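Local coordinates for nucleosome assembly protein 1, putative (Plasmodium falciparum, PDB 3FS3) that probably binds histones and acts as a chaperone in nucleosome assembly, at residues A[118-123]-A[132-137]; A[137-142]-A[166-171]. All coordinates share one frame; numbering follows the deposited sequence.

Followed from the N terminus, the chain leaves the long helix 49-99, forms helix 114-120 and then turns through the short helix 123-126 into helix 131-137. Contact 1 closes this excursion with an ion pair between 118-123 and 132-137. Contact 2 opens where contact 1 ends, sharing Leu-137, and closes the first hairpin of the antiparallel sheet, bringing 137-142 against 166-171. The two therefore lie in series, neither nested nor crossed, with centres about 13 Å apart. Phe-169 and Phe-170 pack on Ile-136, tying the loop after strand 158-164 to helix 131-137, while Leu-119 against Leu-140 joins helix 114-120 to the edge strand 140-147.

Contact 1. Residues A[118-123]-A[132-137]; sequences ALRNNN and HDEEIL
Arg-120 and Glu-134 carry this contact between two short helices, and they do so through a single carboxylate oxygen. Arg-120 NE donates to Glu-134 OE2 over 2.8 Å in a salt bridge with an N-H...O angle of 156°. The same oxygen takes a second, weak bond from Arg-120 NH2 at 3.1 Å. Both donors thus converge on OE2, while Glu-134 OE1 stays 4.0 Å from Arg-120 NH2. This differs from the two-oxygen bidentate pair, in which guanidinium and carboxylate share a plane and meet edge to edge. Here the planes stand 86° apart: OE2 sits at the guanidinium edge, within its plane, yet NE reaches that oxygen from above the carboxylate plane.

The chain shapes explain the meeting. Arg-120 bends at its second torsion (chi2 -62°) and then runs out almost straight, whereas Glu-134 is extended beyond CG, its CG placed opposite the carbonyl carbon. The two side chains cross at about a right angle. Arg-120 NH1 turns to another partner, giving a weak hydrogen bond to the hydroxyl of Ser-126.

Apolar packing is slight. Leu-119 and Leu-137 both direct CB toward the opposite segment, but their side chains stay at the margin of contact, and the backbones remain apart, with 9.5 Å between the CA atoms of Arg-120 and Glu-134. The contact is thus a surface salt bridge joining helices 114-120 and 131-137, in the short helical segment that leads into the sheet of the NAP-family domain.

Leu-116 of helix 114-120 touches both Glu-134 and Leu-137 of helix 131-137. Asn-122 caps helix 123-126 through Val-125 N and packs on helix 260-289, while helix 131-137 leads directly toward strand 140-147.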
ATOM      1  N   ALA A 118       1.588  17.470 -18.041  1.00 28.85           N
ATOM      2  CA  ALA A 118       1.002  16.401 -17.246  1.00 28.20           C
ATOM      3  C   ALA A 118       1.789  16.320 -15.935  1.00 29.79           C
ATOM      4  O   ALA A 118       1.202  16.276 -14.853  1.00 31.02           O
ATOM      5  CB  ALA A 118       1.080  15.067 -18.002  1.00 27.80           C
ATOM      6  N   LEU A 119       3.118  16.306 -16.034  1.00 29.00           N
ATOM      7  CA  LEU A 119       3.975  16.242 -14.846  1.00 29.62           C
ATOM      8  C   LEU A 119       3.760  17.455 -13.932  1.00 29.56           C
ATOM      9  O   LEU A 119       3.698  17.316 -12.710  1.00 29.27           O
ATOM     10  CB  LEU A 119       5.450  16.173 -15.254  1.00 26.11           C
ATOM     11  CG  LEU A 119       5.949  14.922 -15.980  1.00 26.91           C
ATOM     12  CD1 LEU A 119       7.346  15.170 -16.524  1.00 21.45           C
ATOM     13  CD2 LEU A 119       5.947  13.739 -15.029  1.00 23.35           C
ATOM     14  N   ARG A 120       3.646  18.637 -14.528  1.00 29.25           N
ATOM     15  CA  ARG A 120       3.428  19.867 -13.767  1.00 32.66           C
ATOM     16  C   ARG A 120       2.133  19.812 -12.968  1.00 32.16           C
ATOM     17  O   ARG A 120       2.099  20.237 -11.815  1.00 34.49           O
ATOM     18  CB  ARG A 120       3.378  21.083 -14.702  1.00 36.96           C
ATOM     19  CG  ARG A 120       4.713  21.781 -14.919  1.00 37.07           C
ATOM     20  CD  ARG A 120       5.247  22.329 -13.607  1.00 43.48           C
ATOM     21  NE  ARG A 120       6.401  23.205 -13.796  1.00 45.69           N
ATOM     22  CZ  ARG A 120       7.238  23.544 -12.820  1.00 46.18           C
ATOM     23  NH1 ARG A 120       7.039  23.075 -11.596  1.00 43.01           N
ATOM     24  NH2 ARG A 120       8.271  24.343 -13.066  1.00 42.14           N
ATOM     25  N   ASN A 121       1.077  19.284 -13.582  1.00 27.63           N
ATOM     26  CA  ASN A 121      -0.224  19.184 -12.934  1.00 29.95           C
ATOM     27  C   ASN A 121      -0.341  18.121 -11.843  1.00 30.32           C
ATOM     28  O   ASN A 121      -1.430  17.885 -11.317  1.00 32.77           O
ATOM     29  CB  ASN A 121      -1.326  18.977 -13.980  1.00 30.78           C
ATOM     30  CG  ASN A 121      -1.522  20.200 -14.866  1.00 34.01           C
ATOM     31  OD1 ASN A 121      -1.363  21.330 -14.412  1.00 30.47           O
ATOM     32  ND2 ASN A 121      -1.878  19.980 -16.127  1.00 35.72           N
ATOM     33  N   ASN A 122       0.764  17.465 -11.510  1.00 30.97           N
ATOM     34  CA  ASN A 122       0.750  16.468 -10.437  1.00 32.04           C
ATOM     35  C   ASN A 122       1.586  17.044  -9.300  1.00 32.25           C
ATOM     36  O   ASN A 122       2.784  17.274  -9.459  1.00 30.93           O
ATOM     37  CB  ASN A 122       1.334  15.135 -10.913  1.00 28.48           C
ATOM     38  CG  ASN A 122       1.595  14.170  -9.768  1.00 31.13           C
ATOM     39  OD1 ASN A 122       2.485  14.392  -8.948  1.00 35.37           O
ATOM     40  ND2 ASN A 122       0.817  13.095  -9.706  1.00 27.61           N
ATOM     41  N   ASN A 123       0.945  17.280  -8.158  1.00 36.53           N
ATOM     42  CA  ASN A 123       1.604  17.867  -6.989  1.00 39.82           C
ATOM     43  C   ASN A 123       2.969  17.288  -6.647  1.00 40.34           C
ATOM     44  O   ASN A 123       3.964  18.012  -6.633  1.00 41.49           O
ATOM     45  CB  ASN A 123       0.701  17.758  -5.760  1.00 46.44           C
ATOM     46  CG  ASN A 123      -0.687  18.318  -6.007  1.00 52.69           C
ATOM     47  OD1 ASN A 123      -0.844  19.358  -6.651  1.00 53.86           O
ATOM     48  ND2 ASN A 123      -1.703  17.639  -5.483  1.00 53.23           N
ATOM     49  N   HIS A 132      14.183  25.822 -14.930  1.00 36.98           N
ATOM     50  CA  HIS A 132      15.201  25.481 -15.917  1.00 36.14           C
ATOM     51  C   HIS A 132      15.005  24.069 -16.460  1.00 34.31           C
ATOM     52  O   HIS A 132      15.482  23.747 -17.537  1.00 33.57           O
ATOM     53  CB  HIS A 132      16.616  25.632 -15.336  1.00 36.40           C
ATOM     54  CG  HIS A 132      16.768  25.118 -13.936  1.00 37.53           C
ATOM     55  ND1 HIS A 132      16.312  25.810 -12.835  1.00 38.83           N
ATOM     56  CD2 HIS A 132      17.369  24.003 -13.456  1.00 38.19           C
ATOM     57  CE1 HIS A 132      16.630  25.148 -11.737  1.00 36.90           C
ATOM     58  NE2 HIS A 132      17.272  24.048 -12.086  1.00 36.28           N
ATOM     59  N   ASP A 133      14.296  23.224 -15.723  1.00 34.39           N
ATOM     60  CA  ASP A 133      14.064  21.873 -16.201  1.00 33.36           C
ATOM     61  C   ASP A 133      13.044  21.860 -17.337  1.00 33.86           C
ATOM     62  O   ASP A 133      13.045  20.957 -18.171  1.00 33.45           O
ATOM     63  CB  ASP A 133      13.545  20.976 -15.076  1.00 34.33           C
ATOM     64  CG  ASP A 133      14.567  20.751 -13.981  1.00 35.37           C
ATOM     65  OD1 ASP A 133      15.764  20.562 -14.303  1.00 27.23           O
ATOM     66  OD2 ASP A 133      14.159  20.743 -12.799  1.00 34.55           O
ATOM     67  N   GLU A 134      12.182  22.869 -17.375  1.00 30.53           N
ATOM     68  CA  GLU A 134      11.130  22.929 -18.387  1.00 31.81           C
ATOM     69  C   GLU A 134      11.590  22.992 -19.843  1.00 28.43           C
ATOM     70  O   GLU A 134      10.960  22.394 -20.721  1.00 24.31           O
ATOM     71  CB  GLU A 134      10.178  24.092 -18.066  1.00 33.92           C
ATOM     72  CG  GLU A 134       9.583  23.982 -16.659  1.00 40.87           C
ATOM     73  CD  GLU A 134       8.513  25.018 -16.373  1.00 47.04           C
ATOM     74  OE1 GLU A 134       8.789  26.223 -16.539  1.00 52.51           O
ATOM     75  OE2 GLU A 134       7.396  24.627 -15.975  1.00 50.99           O
ATOM     76  N   GLU A 135      12.681  23.698 -20.112  1.00 26.52           N
ATOM     77  CA  GLU A 135      13.157  23.787 -21.486  1.00 30.80           C
ATOM     78  C   GLU A 135      13.676  22.438 -21.957  1.00 27.19           C
ATOM     79  O   GLU A 135      13.769  22.185 -23.155  1.00 27.81           O
ATOM     80  CB  GLU A 135      14.238  24.870 -21.637  1.00 35.18           C
ATOM     81  CG  GLU A 135      15.453  24.736 -20.745  1.00 44.92           C
ATOM     82  CD  GLU A 135      16.330  25.981 -20.796  1.00 53.74           C
ATOM     83  OE1 GLU A 135      15.813  27.088 -20.514  1.00 59.26           O
ATOM     84  OE2 GLU A 135      17.533  25.861 -21.116  1.00 53.84           O
ATOM     85  N   ILE A 136      13.989  21.557 -21.013  1.00 23.03           N
ATOM     86  CA  ILE A 136      14.472  20.232 -21.377  1.00 20.46           C
ATOM     87  C   ILE A 136      13.290  19.258 -21.512  1.00 18.29           C
ATOM     88  O   ILE A 136      13.216  18.469 -22.463  1.00 15.67           O
ATOM     89  CB  ILE A 136      15.476  19.700 -20.325  1.00 19.76           C
ATOM     90  CG1 ILE A 136      16.631  20.692 -20.172  1.00 23.67           C
ATOM     91  CG2 ILE A 136      16.055  18.351 -20.770  1.00 20.70           C
ATOM     92  CD1 ILE A 136      17.598  20.338 -19.052  1.00 20.44           C
ATOM     93  N   LEU A 137      12.346  19.351 -20.584  1.00 17.54           N
ATOM     94  CA  LEU A 137      11.191  18.466 -20.566  1.00 21.44           C
ATOM     95  C   LEU A 137      10.244  18.609 -21.767  1.00 23.53           C
ATOM     96  O   LEU A 137       9.469  17.698 -22.063  1.00 26.24           O
ATOM     97  CB  LEU A 137      10.434  18.648 -19.241  1.00 20.87           C
ATOM     98  CG  LEU A 137      11.200  18.198 -17.988  1.00 21.27           C
ATOM     99  CD1 LEU A 137      10.458  18.667 -16.736  1.00 20.53           C
ATOM    100  CD2 LEU A 137      11.355  16.658 -17.989  1.00 18.12           C
TER

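Contact 2. Residues A[137-142]-A[166-171]; sequences LVYLND and TNPFFS
Tyr-139 reaches Asn-167 because its first torsion (chi1 -75°) sets CG opposite the carbonyl carbon and carries the ring across to 166-171. Asn-167 points its CB at that ring, and its chi1 of 71° swings the amide away from Tyr-139, turning the oxygen toward the following backbone N-H groups.

Asn-167 CB makes a CH-pi contact over one face of the Tyr-139 ring, 3.7 Å from the centroid and displaced toward the rim. The backbone O of Thr-166 comes obliquely to within 3.4 Å of Tyr-139 CD1. Further along the ring, Pro-168 CD approaches Tyr-139 CZ at 3.6 Å. Phe-169 crosses the tyrosine at about a right angle and presents its own edge, its CE2 lying 3.9 Å from Tyr-139 CE2.

The amide of Asn-167 serves its own loop. Its OD1 accepts from Phe-169 N at 2.7 Å, forming an Asx turn, and from Phe-170 N at 2.9 Å with an N-H...O angle of 166°. Asn-167 ND2 donates to Ala-165 O, just before the segment.

No hydrogen bond joins the two segments, although the backbone of Tyr-139 pairs with Ala-165. The chemistry thus divides the labour: polar bonds probably hold the loop after strand 158-164 in shape, and the aromatic ring meets it through dispersion and CH-pi contacts.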
ATOM      1  N   LEU A 137      12.346  19.351 -20.584  1.00 17.54           N
ATOM      2  CA  LEU A 137      11.191  18.466 -20.566  1.00 21.44           C
ATOM      3  C   LEU A 137      10.244  18.609 -21.767  1.00 23.53           C
ATOM      4  O   LEU A 137       9.469  17.698 -22.063  1.00 26.24           O
ATOM      5  CB  LEU A 137      10.434  18.648 -19.241  1.00 20.87           C
ATOM      6  CG  LEU A 137      11.200  18.198 -17.988  1.00 21.27           C
ATOM      7  CD1 LEU A 137      10.458  18.667 -16.736  1.00 20.53           C
ATOM      8  CD2 LEU A 137      11.355  16.658 -17.989  1.00 18.12           C
ATOM      9  N   VAL A 138      10.308  19.739 -22.462  1.00 21.10           N
ATOM     10  CA  VAL A 138       9.467  19.941 -23.631  1.00 22.72           C
ATOM     11  C   VAL A 138       9.895  19.005 -24.770  1.00 24.11           C
ATOM     12  O   VAL A 138       9.171  18.843 -25.749  1.00 24.83           O
ATOM     13  CB  VAL A 138       9.527  21.406 -24.141  1.00 26.23           C
ATOM     14  CG1 VAL A 138       8.974  22.360 -23.072  1.00 27.25           C
ATOM     15  CG2 VAL A 138      10.957  21.775 -24.511  1.00 22.85           C
ATOM     16  N   TYR A 139      11.071  18.398 -24.642  1.00 20.43           N
ATOM     17  CA  TYR A 139      11.570  17.470 -25.657  1.00 22.04           C
ATOM     18  C   TYR A 139      11.126  16.040 -25.344  1.00 24.81           C
ATOM     19  O   TYR A 139      11.403  15.113 -26.101  1.00 25.37           O
ATOM     20  CB  TYR A 139      13.099  17.527 -25.715  1.00 16.82           C
ATOM     21  CG  TYR A 139      13.620  18.774 -26.391  1.00 20.36           C
ATOM     22  CD1 TYR A 139      13.775  18.819 -27.776  1.00 17.10           C
ATOM     23  CD2 TYR A 139      13.903  19.931 -25.657  1.00 21.04           C
ATOM     24  CE1 TYR A 139      14.195  19.979 -28.421  1.00 22.01           C
ATOM     25  CE2 TYR A 139      14.321  21.109 -26.295  1.00 21.17           C
ATOM     26  CZ  TYR A 139      14.461  21.120 -27.680  1.00 23.47           C
ATOM     27  OH  TYR A 139      14.823  22.271 -28.343  1.00 27.20           O
ATOM     28  N   LEU A 140      10.431  15.869 -24.226  1.00 22.54           N
ATOM     29  CA  LEU A 140       9.969  14.554 -23.806  1.00 25.80           C
ATOM     30  C   LEU A 140       8.929  14.003 -24.804  1.00 25.24           C
ATOM     31  O   LEU A 140       7.942  14.672 -25.116  1.00 25.01           O
ATOM     32  CB  LEU A 140       9.399  14.671 -22.379  1.00 25.28           C
ATOM     33  CG  LEU A 140       9.476  13.477 -21.419  1.00 29.34           C
ATOM     34  CD1 LEU A 140      10.836  12.802 -21.517  1.00 23.92           C
ATOM     35  CD2 LEU A 140       9.210  13.947 -19.993  1.00 18.33           C
ATOM     36  N   ASN A 141       9.188  12.806 -25.339  1.00 21.93           N
ATOM     37  CA  ASN A 141       8.279  12.166 -26.297  1.00 22.68           C
ATOM     38  C   ASN A 141       7.417  11.113 -25.631  1.00 24.12           C
ATOM     39  O   ASN A 141       6.279  10.880 -26.038  1.00 24.27           O
ATOM     40  CB  ASN A 141       9.042  11.470 -27.432  1.00 23.43           C
ATOM     41  CG  ASN A 141       9.311  12.383 -28.617  1.00 26.54           C
ATOM     42  OD1 ASN A 141       8.727  13.462 -28.736  1.00 28.80           O
ATOM     43  ND2 ASN A 141      10.187  11.944 -29.510  1.00 22.55           N
ATOM     44  N   ASP A 142       7.956  10.460 -24.608  1.00 23.33           N
ATOM     45  CA  ASP A 142       7.188   9.412 -23.968  1.00 23.37           C
ATOM     46  C   ASP A 142       7.825   8.931 -22.678  1.00 21.62           C
ATOM     47  O   ASP A 142       9.045   8.999 -22.504  1.00 21.44           O
ATOM     48  CB  ASP A 142       7.046   8.249 -24.956  1.00 19.74           C
ATOM     49  CG  ASP A 142       6.023   7.211 -24.518  1.00 26.42           C
ATOM     50  OD1 ASP A 142       5.025   7.573 -23.861  1.00 25.85           O
ATOM     51  OD2 ASP A 142       6.210   6.025 -24.859  1.00 28.64           O
ATOM     52  N   THR A 166      15.520  14.454 -30.320  1.00 26.22           N
ATOM     53  CA  THR A 166      16.838  15.037 -30.490  1.00 24.26           C
ATOM     54  C   THR A 166      16.723  16.387 -29.809  1.00 26.47           C
ATOM     55  O   THR A 166      15.738  17.099 -30.007  1.00 25.15           O
ATOM     56  CB  THR A 166      17.149  15.248 -31.971  1.00 30.26           C
ATOM     57  OG1 THR A 166      17.124  13.978 -32.633  1.00 30.29           O
ATOM     58  CG2 THR A 166      18.516  15.907 -32.145  1.00 27.25           C
ATOM     59  N   ASN A 167      17.721  16.734 -29.007  1.00 22.83           N
ATOM     60  CA  ASN A 167      17.664  17.975 -28.261  1.00 24.54           C
ATOM     61  C   ASN A 167      19.068  18.537 -28.031  1.00 23.16           C
ATOM     62  O   ASN A 167      20.051  17.816 -28.109  1.00 17.07           O
ATOM     63  CB  ASN A 167      16.951  17.707 -26.933  1.00 19.41           C
ATOM     64  CG  ASN A 167      17.792  16.881 -25.992  1.00 22.70           C
ATOM     65  OD1 ASN A 167      18.730  17.394 -25.386  1.00 23.33           O
ATOM     66  ND2 ASN A 167      17.481  15.589 -25.878  1.00 16.72           N
ATOM     67  N   PRO A 168      19.169  19.841 -27.737  1.00 24.45           N
ATOM     68  CA  PRO A 168      20.456  20.505 -27.504  1.00 24.75           C
ATOM     69  C   PRO A 168      21.051  20.364 -26.108  1.00 24.89           C
ATOM     70  O   PRO A 168      22.071  20.984 -25.797  1.00 27.02           O
ATOM     71  CB  PRO A 168      20.146  21.959 -27.862  1.00 25.13           C
ATOM     72  CG  PRO A 168      18.736  22.112 -27.347  1.00 21.00           C
ATOM     73  CD  PRO A 168      18.065  20.819 -27.779  1.00 23.04           C
ATOM     74  N   PHE A 169      20.437  19.535 -25.272  1.00 23.14           N
ATOM     75  CA  PHE A 169      20.911  19.366 -23.902  1.00 23.81           C
ATOM     76  C   PHE A 169      21.757  18.120 -23.677  1.00 25.32           C
ATOM     77  O   PHE A 169      22.806  18.188 -23.038  1.00 25.35           O
ATOM     78  CB  PHE A 169      19.711  19.383 -22.960  1.00 24.00           C
ATOM     79  CG  PHE A 169      18.968  20.676 -22.984  1.00 21.55           C
ATOM     80  CD1 PHE A 169      19.470  21.792 -22.310  1.00 23.99           C
ATOM     81  CD2 PHE A 169      17.800  20.803 -23.721  1.00 23.05           C
ATOM     82  CE1 PHE A 169      18.817  23.025 -22.374  1.00 23.15           C
ATOM     83  CE2 PHE A 169      17.135  22.032 -23.792  1.00 28.51           C
ATOM     84  CZ  PHE A 169      17.648  23.147 -23.115  1.00 25.30           C
ATOM     85  N   PHE A 170      21.298  16.980 -24.186  1.00 24.08           N
ATOM     86  CA  PHE A 170      22.054  15.744 -24.056  1.00 23.01           C
ATOM     87  C   PHE A 170      21.780  14.871 -25.264  1.00 22.63           C
ATOM     88  O   PHE A 170      20.766  15.044 -25.937  1.00 22.07           O
ATOM     89  CB  PHE A 170      21.710  15.013 -22.746  1.00 24.26           C
ATOM     90  CG  PHE A 170      20.245  14.760 -22.540  1.00 25.92           C
ATOM     91  CD1 PHE A 170      19.564  13.839 -23.330  1.00 23.90           C
ATOM     92  CD2 PHE A 170      19.554  15.416 -21.517  1.00 27.55           C
ATOM     93  CE1 PHE A 170      18.216  13.571 -23.102  1.00 24.05           C
ATOM     94  CE2 PHE A 170      18.204  15.156 -21.281  1.00 23.61           C
ATOM     95  CZ  PHE A 170      17.536  14.229 -22.077  1.00 26.73           C
ATOM     96  N   SER A 171      22.691  13.947 -25.550  1.00 20.33           N
ATOM     97  CA  SER A 171      22.552  13.077 -26.715  1.00 25.49           C
ATOM     98  C   SER A 171      21.668  11.848 -26.507  1.00 23.46           C
ATOM     99  O   SER A 171      21.141  11.303 -27.470  1.00 26.14           O
ATOM    100  CB  SER A 171      23.938  12.622 -27.187  1.00 24.10           C
ATOM    101  OG  SER A 171      24.632  11.950 -26.145  1.00 21.36           O
TER